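Tryptophan halogenase superfamily (PDB 6FRL) probably catalyses the flavin-dependent halogenation of an organic substrate, with a preference for bromination over chlorination. Local coordinates at residues Ala29-Gln32 against His33-Ala37; His118-Leu121 against Lys122-Ala126. All coordinates share one frame; numbering follows the deposited sequence.

Contact 1 of 2, residues Ala29-Gln32 against His33-Ala37; sequences ALVQ and HFRTA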
ATOM      1  N   ALA B  29       1.224 -25.624  -3.983  1.00 24.80           N
ATOM      2  CA  ALA B  29       2.000 -24.394  -3.747  1.00 25.37           C
ATOM      3  C   ALA B  29       3.250 -24.683  -2.913  1.00 25.72           C
ATOM      4  O   ALA B  29       4.327 -24.240  -3.278  1.00 25.21           O
ATOM      5  CB  ALA B  29       1.146 -23.335  -3.063  1.00 24.91           C
ATOM      6  N   LEU B  30       3.101 -25.459  -1.826  1.00 26.52           N
ATOM      7  CA  LEU B  30       4.243 -25.828  -0.986  1.00 27.43           C
ATOM      8  C   LEU B  30       5.211 -26.817  -1.686  1.00 27.95           C
ATOM      9  O   LEU B  30       6.438 -26.723  -1.503  1.00 26.01           O
ATOM     10  CB  LEU B  30       3.766 -26.377   0.369  1.00 27.06           C
ATOM     11  CG  LEU B  30       2.978 -25.403   1.245  1.00 27.25           C
ATOM     12  CD1 LEU B  30       2.609 -26.031   2.581  1.00 26.74           C
ATOM     13  CD2 LEU B  30       3.763 -24.100   1.455  1.00 28.29           C
ATOM     14  N   VAL B  31       4.679 -27.739  -2.490  1.00 27.01           N
ATOM     15  CA  VAL B  31       5.531 -28.618  -3.309  1.00 28.68           C
ATOM     16  C   VAL B  31       6.454 -27.796  -4.214  1.00 28.97           C
ATOM     17  O   VAL B  31       7.661 -27.994  -4.188  1.00 31.68           O
ATOM     18  CB  VAL B  31       4.688 -29.686  -4.081  1.00 31.21           C
ATOM     19  CG1 VAL B  31       5.400 -30.241  -5.305  1.00 32.43           C
ATOM     20  CG2 VAL B  31       4.325 -30.846  -3.145  1.00 30.58           C
ATOM     21  N   GLN B  32       5.906 -26.838  -4.965  1.00 27.94           N
ATOM     22  CA  GLN B  32       6.742 -25.999  -5.859  1.00 27.38           C
ATOM     23  C   GLN B  32       7.765 -25.142  -5.090  1.00 27.77           C
ATOM     24  O   GLN B  32       8.894 -24.995  -5.501  1.00 25.46           O
ATOM     25  CB  GLN B  32       5.880 -25.047  -6.706  1.00 25.13           C
ATOM     26  CG  GLN B  32       6.671 -24.059  -7.583  1.00 22.56           C
ATOM     27  CD  GLN B  32       7.075 -24.645  -8.898  1.00 23.27           C
ATOM     28  OE1 GLN B  32       7.563 -25.784  -8.972  1.00 23.06           O
ATOM     29  NE2 GLN B  32       6.864 -23.883  -9.973  1.00 22.24           N
ATOM     30  N   HIS B  33       7.314 -24.538  -4.002  1.00 28.32           N
ATOM     31  CA  HIS B  33       8.122 -23.587  -3.265  1.00 29.64           C
ATOM     32  C   HIS B  33       9.295 -24.259  -2.528  1.00 29.73           C
ATOM     33  O   HIS B  33      10.336 -23.681  -2.399  1.00 29.97           O
ATOM     34  CB  HIS B  33       7.218 -22.865  -2.289  1.00 30.43           C
ATOM     35  CG  HIS B  33       7.846 -21.696  -1.623  1.00 31.12           C
ATOM     36  ND1 HIS B  33       7.930 -21.568  -0.244  1.00 32.67           N
ATOM     37  CD2 HIS B  33       8.363 -20.566  -2.144  1.00 30.32           C
ATOM     38  CE1 HIS B  33       8.483 -20.405   0.045  1.00 33.72           C
ATOM     39  NE2 HIS B  33       8.763 -19.783  -1.090  1.00 33.65           N
ATOM     40  N   PHE B  34       9.085 -25.481  -2.046  1.00 31.71           N
ATOM     41  CA  PHE B  34      10.089 -26.269  -1.347  1.00 31.50           C
ATOM     42  C   PHE B  34      10.474 -27.527  -2.171  1.00 31.58           C
ATOM     43  O   PHE B  34      10.757 -28.587  -1.574  1.00 32.21           O
ATOM     44  CB  PHE B  34       9.513 -26.743   0.012  1.00 31.94           C
ATOM     45  CG  PHE B  34       9.293 -25.656   1.025  1.00 29.50           C
ATOM     46  CD1 PHE B  34      10.371 -25.071   1.672  1.00 29.30           C
ATOM     47  CD2 PHE B  34       8.009 -25.267   1.399  1.00 30.35           C
ATOM     48  CE1 PHE B  34      10.175 -24.092   2.653  1.00 29.15           C
ATOM     49  CE2 PHE B  34       7.812 -24.266   2.362  1.00 29.87           C
ATOM     50  CZ  PHE B  34       8.893 -23.666   2.977  1.00 28.47           C
ATOM     51  N   ARG B  35      10.514 -27.419  -3.511  1.00 30.79           N
ATOM     52  CA  ARG B  35      10.645 -28.598  -4.411  1.00 30.46           C
ATOM     53  C   ARG B  35      11.843 -29.518  -4.114  1.00 31.85           C
ATOM     54  O   ARG B  35      11.664 -30.726  -3.952  1.00 27.97           O
ATOM     55  CB  ARG B  35      10.656 -28.186  -5.902  1.00 28.53           C
ATOM     56  CG  ARG B  35      10.382 -29.360  -6.870  1.00 26.59           C
ATOM     57  CD  ARG B  35      10.119 -28.850  -8.292  1.00 24.50           C
ATOM     58  NE  ARG B  35       8.746 -28.428  -8.575  1.00 22.60           N
ATOM     59  CZ  ARG B  35       7.718 -29.253  -8.764  1.00 25.50           C
ATOM     60  NH1 ARG B  35       7.858 -30.565  -8.683  1.00 26.83           N
ATOM     61  NH2 ARG B  35       6.514 -28.778  -9.026  1.00 27.30           N
ATOM     62  N   THR B  36      13.036 -28.934  -4.002  1.00 33.84           N
ATOM     63  CA  THR B  36      14.282 -29.689  -3.754  1.00 36.45           C
ATOM     64  C   THR B  36      14.805 -29.592  -2.308  1.00 38.47           C
ATOM     65  O   THR B  36      15.995 -29.818  -2.068  1.00 46.08           O
ATOM     66  CB  THR B  36      15.408 -29.186  -4.690  1.00 37.56           C
ATOM     67  OG1 THR B  36      15.783 -27.852  -4.309  1.00 39.76           O
ATOM     68  CG2 THR B  36      14.939 -29.177  -6.161  1.00 36.00           C
ATOM     69  N   ALA B  37      13.941 -29.263  -1.350  1.00 38.31           N
ATOM     70  CA  ALA B  37      14.320 -29.176   0.061  1.00 38.05           C
ATOM     71  C   ALA B  37      13.882 -30.443   0.753  1.00 37.75           C
ATOM     72  O   ALA B  37      12.973 -31.117   0.268  1.00 40.83           O
ATOM     73  CB  ALA B  37      13.665 -27.972   0.718  1.00 39.06           C
TER
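His33 N donates to Ala29 O at 3.1 Å and Phe34 N to Leu30 O at 3.0 Å, closing helix 20-33 before Phe34 leaves helical geometry and starts a type I beta turn to Ala37. This is the C-terminal end of what is probably the helix of a Rossmann-type strand-turn-helix unit, leading on to strand 40-45. Leu30 and Phe34 lie side by side and point the same way, with Leu30 CD2 4.2 Å from Phe34 CE2. The Phe34 ring also meets Phe369, while Leu30 and Val31 both rest on Ile41 of strand 40-45. His33 and Phe34 pack on Ala467 and Pro466 of the second subunit, which places this helix end at the dimer interface. On the exposed side, Arg35 NE and NH2 both hydrogen-bond to Gln32 OE1, a side-on grip on one oxygen. The Gln32 chain bends at chi2 (85°), bringing the amide to the guanidinium edge with the two planes nearly perpendicular; its NE2 is bonded to Gln68 O. Val31 CG1 lies over one guanidinium face. The bond from Arg35 NE to Gln32 OE1 is 2.9 Å long and runs nearly along the C=O axis, whereas Arg35 NH2 donates to Gln32 OE1 from above the carbonyl plane at 3.2 Å.

Contact 2 of 2, residues His118-Leu121 against Lys122-Ala126; sequences HYWL and KQRRA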
ATOM      1  N   HIS B 118     -13.805  12.063 -11.759  1.00 31.48           N
ATOM      2  CA  HIS B 118     -14.075  13.504 -11.527  1.00 32.36           C
ATOM      3  C   HIS B 118     -14.439  14.246 -12.818  1.00 30.21           C
ATOM      4  O   HIS B 118     -15.424  14.953 -12.859  1.00 26.59           O
ATOM      5  CB  HIS B 118     -12.884  14.206 -10.849  1.00 33.74           C
ATOM      6  CG  HIS B 118     -12.570  13.664  -9.487  1.00 34.00           C
ATOM      7  ND1 HIS B 118     -13.483  13.696  -8.453  1.00 36.40           N
ATOM      8  CD2 HIS B 118     -11.469  13.053  -8.998  1.00 33.53           C
ATOM      9  CE1 HIS B 118     -12.946  13.159  -7.377  1.00 37.40           C
ATOM     10  NE2 HIS B 118     -11.731  12.742  -7.687  1.00 37.26           N
ATOM     11  N   TYR B 119     -13.669  14.031 -13.876  1.00 27.77           N
ATOM     12  CA  TYR B 119     -13.992  14.593 -15.172  1.00 30.15           C
ATOM     13  C   TYR B 119     -15.362  14.053 -15.669  1.00 32.02           C
ATOM     14  O   TYR B 119     -16.212  14.824 -16.142  1.00 30.18           O
ATOM     15  CB  TYR B 119     -12.887  14.286 -16.176  1.00 32.98           C
ATOM     16  CG  TYR B 119     -11.543  14.892 -15.839  1.00 35.60           C
ATOM     17  CD1 TYR B 119     -11.215  16.195 -16.212  1.00 38.70           C
ATOM     18  CD2 TYR B 119     -10.578  14.145 -15.156  1.00 40.60           C
ATOM     19  CE1 TYR B 119      -9.964  16.744 -15.895  1.00 43.46           C
ATOM     20  CE2 TYR B 119      -9.318  14.670 -14.834  1.00 42.67           C
ATOM     21  CZ  TYR B 119      -9.012  15.962 -15.206  1.00 45.35           C
ATOM     22  OH  TYR B 119      -7.768  16.458 -14.868  1.00 50.28           O
ATOM     23  N   TRP B 120     -15.593  12.737 -15.516  1.00 31.69           N
ATOM     24  CA  TRP B 120     -16.880  12.130 -15.859  1.00 28.44           C
ATOM     25  C   TRP B 120     -18.032  12.767 -15.084  1.00 30.15           C
ATOM     26  O   TRP B 120     -19.108  13.010 -15.644  1.00 31.04           O
ATOM     27  CB  TRP B 120     -16.869  10.624 -15.605  1.00 28.86           C
ATOM     28  CG  TRP B 120     -18.151   9.949 -15.977  1.00 28.76           C
ATOM     29  CD1 TRP B 120     -18.571   9.607 -17.231  1.00 28.69           C
ATOM     30  CD2 TRP B 120     -19.192   9.566 -15.086  1.00 26.95           C
ATOM     31  NE1 TRP B 120     -19.814   9.011 -17.173  1.00 28.60           N
ATOM     32  CE2 TRP B 120     -20.218   8.975 -15.865  1.00 27.82           C
ATOM     33  CE3 TRP B 120     -19.357   9.654 -13.705  1.00 26.15           C
ATOM     34  CZ2 TRP B 120     -21.413   8.480 -15.300  1.00 28.06           C
ATOM     35  CZ3 TRP B 120     -20.548   9.168 -13.134  1.00 25.92           C
ATOM     36  CH2 TRP B 120     -21.557   8.586 -13.936  1.00 26.59           C
ATOM     37  N   LEU B 121     -17.830  13.032 -13.801  1.00 29.79           N
ATOM     38  CA  LEU B 121     -18.871  13.703 -13.016  1.00 30.89           C
ATOM     39  C   LEU B 121     -19.175  15.137 -13.467  1.00 32.38           C
ATOM     40  O   LEU B 121     -20.343  15.508 -13.543  1.00 33.39           O
ATOM     41  CB  LEU B 121     -18.556  13.678 -11.517  1.00 28.57           C
ATOM     42  CG  LEU B 121     -18.757  12.292 -10.906  1.00 27.04           C
ATOM     43  CD1 LEU B 121     -17.952  12.106  -9.627  1.00 26.78           C
ATOM     44  CD2 LEU B 121     -20.247  12.054 -10.682  1.00 27.37           C
ATOM     45  N   LYS B 122     -18.143  15.924 -13.760  1.00 34.37           N
ATOM     46  CA  LYS B 122     -18.328  17.266 -14.322  1.00 38.40           C
ATOM     47  C   LYS B 122     -19.233  17.227 -15.550  1.00 39.23           C
ATOM     48  O   LYS B 122     -20.222  17.963 -15.636  1.00 37.96           O
ATOM     49  CB  LYS B 122     -16.990  17.926 -14.712  1.00 40.55           C
ATOM     50  CG  LYS B 122     -17.194  19.209 -15.517  1.00 40.58           C
ATOM     51  CD  LYS B 122     -15.858  19.946 -15.719  1.00 44.87           C
ATOM     52  CE  LYS B 122     -16.040  21.276 -16.403  1.00 44.46           C
ATOM     53  NZ  LYS B 122     -17.022  22.090 -15.630  1.00 46.39           N
ATOM     54  N   GLN B 123     -18.901  16.353 -16.486  1.00 43.89           N
ATOM     55  CA  GLN B 123     -19.678  16.226 -17.731  1.00 46.89           C
ATOM     56  C   GLN B 123     -21.083  15.719 -17.450  1.00 44.16           C
ATOM     57  O   GLN B 123     -22.052  16.163 -18.056  1.00 48.17           O
ATOM     58  CB  GLN B 123     -18.957  15.334 -18.750  1.00 52.59           C
ATOM     59  CG  GLN B 123     -19.413  15.504 -20.202  1.00 61.33           C
ATOM     60  CD  GLN B 123     -19.135  16.896 -20.790  1.00 64.93           C
ATOM     61  OE1 GLN B 123     -18.184  17.595 -20.418  1.00 64.84           O
ATOM     62  NE2 GLN B 123     -20.001  17.309 -21.695  1.00 68.36           N
ATOM     63  N   ARG B 124     -21.200  14.799 -16.511  1.00 44.71           N
ATOM     64  CA  ARG B 124     -22.510  14.314 -16.105  1.00 47.98           C
ATOM     65  C   ARG B 124     -23.361  15.448 -15.535  1.00 49.40           C
ATOM     66  O   ARG B 124     -24.569  15.447 -15.719  1.00 50.21           O
ATOM     67  CB  ARG B 124     -22.378  13.182 -15.079  1.00 41.31           C
ATOM     68  CG  ARG B 124     -23.696  12.621 -14.629  1.00 36.54           C
ATOM     69  CD  ARG B 124     -23.503  11.542 -13.596  1.00 36.45           C
ATOM     70  NE  ARG B 124     -24.787  10.929 -13.237  1.00 36.92           N
ATOM     71  CZ  ARG B 124     -25.535  11.260 -12.184  1.00 36.08           C
ATOM     72  NH1 ARG B 124     -25.112  12.138 -11.256  1.00 37.45           N
ATOM     73  NH2 ARG B 124     -26.684  10.631 -12.007  1.00 36.86           N
ATOM     74  N   ARG B 125     -22.717  16.385 -14.838  1.00 53.80           N
ATOM     75  CA  ARG B 125     -23.388  17.550 -14.258  1.00 59.65           C
ATOM     76  C   ARG B 125     -23.960  18.419 -15.389  1.00 63.20           C
ATOM     77  O   ARG B 125     -25.100  18.875 -15.311  1.00 63.11           O
ATOM     78  CB  ARG B 125     -22.394  18.335 -13.385  1.00 64.10           C
ATOM     79  CG  ARG B 125     -22.955  19.386 -12.455  1.00 75.55           C
ATOM     80  CD  ARG B 125     -21.868  20.337 -11.954  1.00 87.77           C
ATOM     81  NE  ARG B 125     -21.105  19.743 -10.848  1.00104.12           N
ATOM     82  CZ  ARG B 125     -21.517  19.681  -9.574  1.00115.70           C
ATOM     83  NH1 ARG B 125     -22.716  20.143  -9.199  1.00113.68           N
ATOM     84  NH2 ARG B 125     -20.723  19.128  -8.656  1.00125.65           N
ATOM     85  N   ALA B 126     -23.185  18.591 -16.460  1.00 64.00           N
ATOM     86  CA  ALA B 126     -23.596  19.397 -17.612  1.00 60.96           C
ATOM     87  C   ALA B 126     -24.530  18.727 -18.622  1.00 58.29           C
ATOM     88  O   ALA B 126     -24.725  19.294 -19.694  1.00 68.23           O
ATOM     89  CB  ALA B 126     -22.364  19.938 -18.333  1.00 62.60           C
TER
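Trp120 and Arg124, one helical turn apart, carry the side-chain contact: the aliphatic part of the arginine meets the six-membered ring of the indole. Arg124 CD lies 3.6 Å from Trp120 CH2 and 3.8 Å from Trp120 CZ3, and Arg124 NE follows at 4.1 Å from Trp120 CH2. The two side chains run across each other at a slant, and the guanidinium plane is turned 26° from that of the indole. With CG anti to the backbone N (chi1 -178°) and chi2 at 78°, the six-membered ring of Trp120 comes up against Arg124 CD. The Arg124 chain is extended from CG to NE and passes the ring with its CD methylene, carrying the guanidinium on to a cation-pi contact with Tyr460. The indole is fixed at its other end by a hydrogen bond from NE1 to Ala130 O, its ring meets that of Tyr135, and nearby Lys122 NZ forms a salt bridge with Asp469. An alanine in place of Trp120 removes the ring beside Arg124 CD and the NE1 donor to Ala130 O, and is likely to open a gap next to Tyr135 and leave the arginine chain less restrained, with Tyr460 still at its guanidinium. Leu121 CD2 approaches the same methylene, Arg124 CD, more distantly, at 4.4 Å. The backbone is regular i to i+4 alpha helix, with Arg124 N bonded to Trp120 O at 2.9 Å. The arrangement is an i to i+4 aromatic-arginine pair in the last turns of helix 116-125, whose Tyr119 and Gln123 side chains pack against Leu476 of helix 473-492.

How the contacts relate
Contacts 1 and 2 are separate local features of one chain, in series along the sequence and on opposite sides of its centre. Their centres are 52 Å apart and their nearest atoms about 39 Å, so neither touches the other. Contact 1 ends the helix that begins within a GxGxxG pattern, consistent with a Rossmann-type dinucleotide site at that helix's other end; contact 2 lies in a different part of the fold, against helix 473-492. Residues 33-37 pack against the second subunit, whereas no other chain of the assembly touches residues 118-126. The Val31 side chain in contact 1 is about 4 Å from a bound MES, probably from the crystallisation liquor.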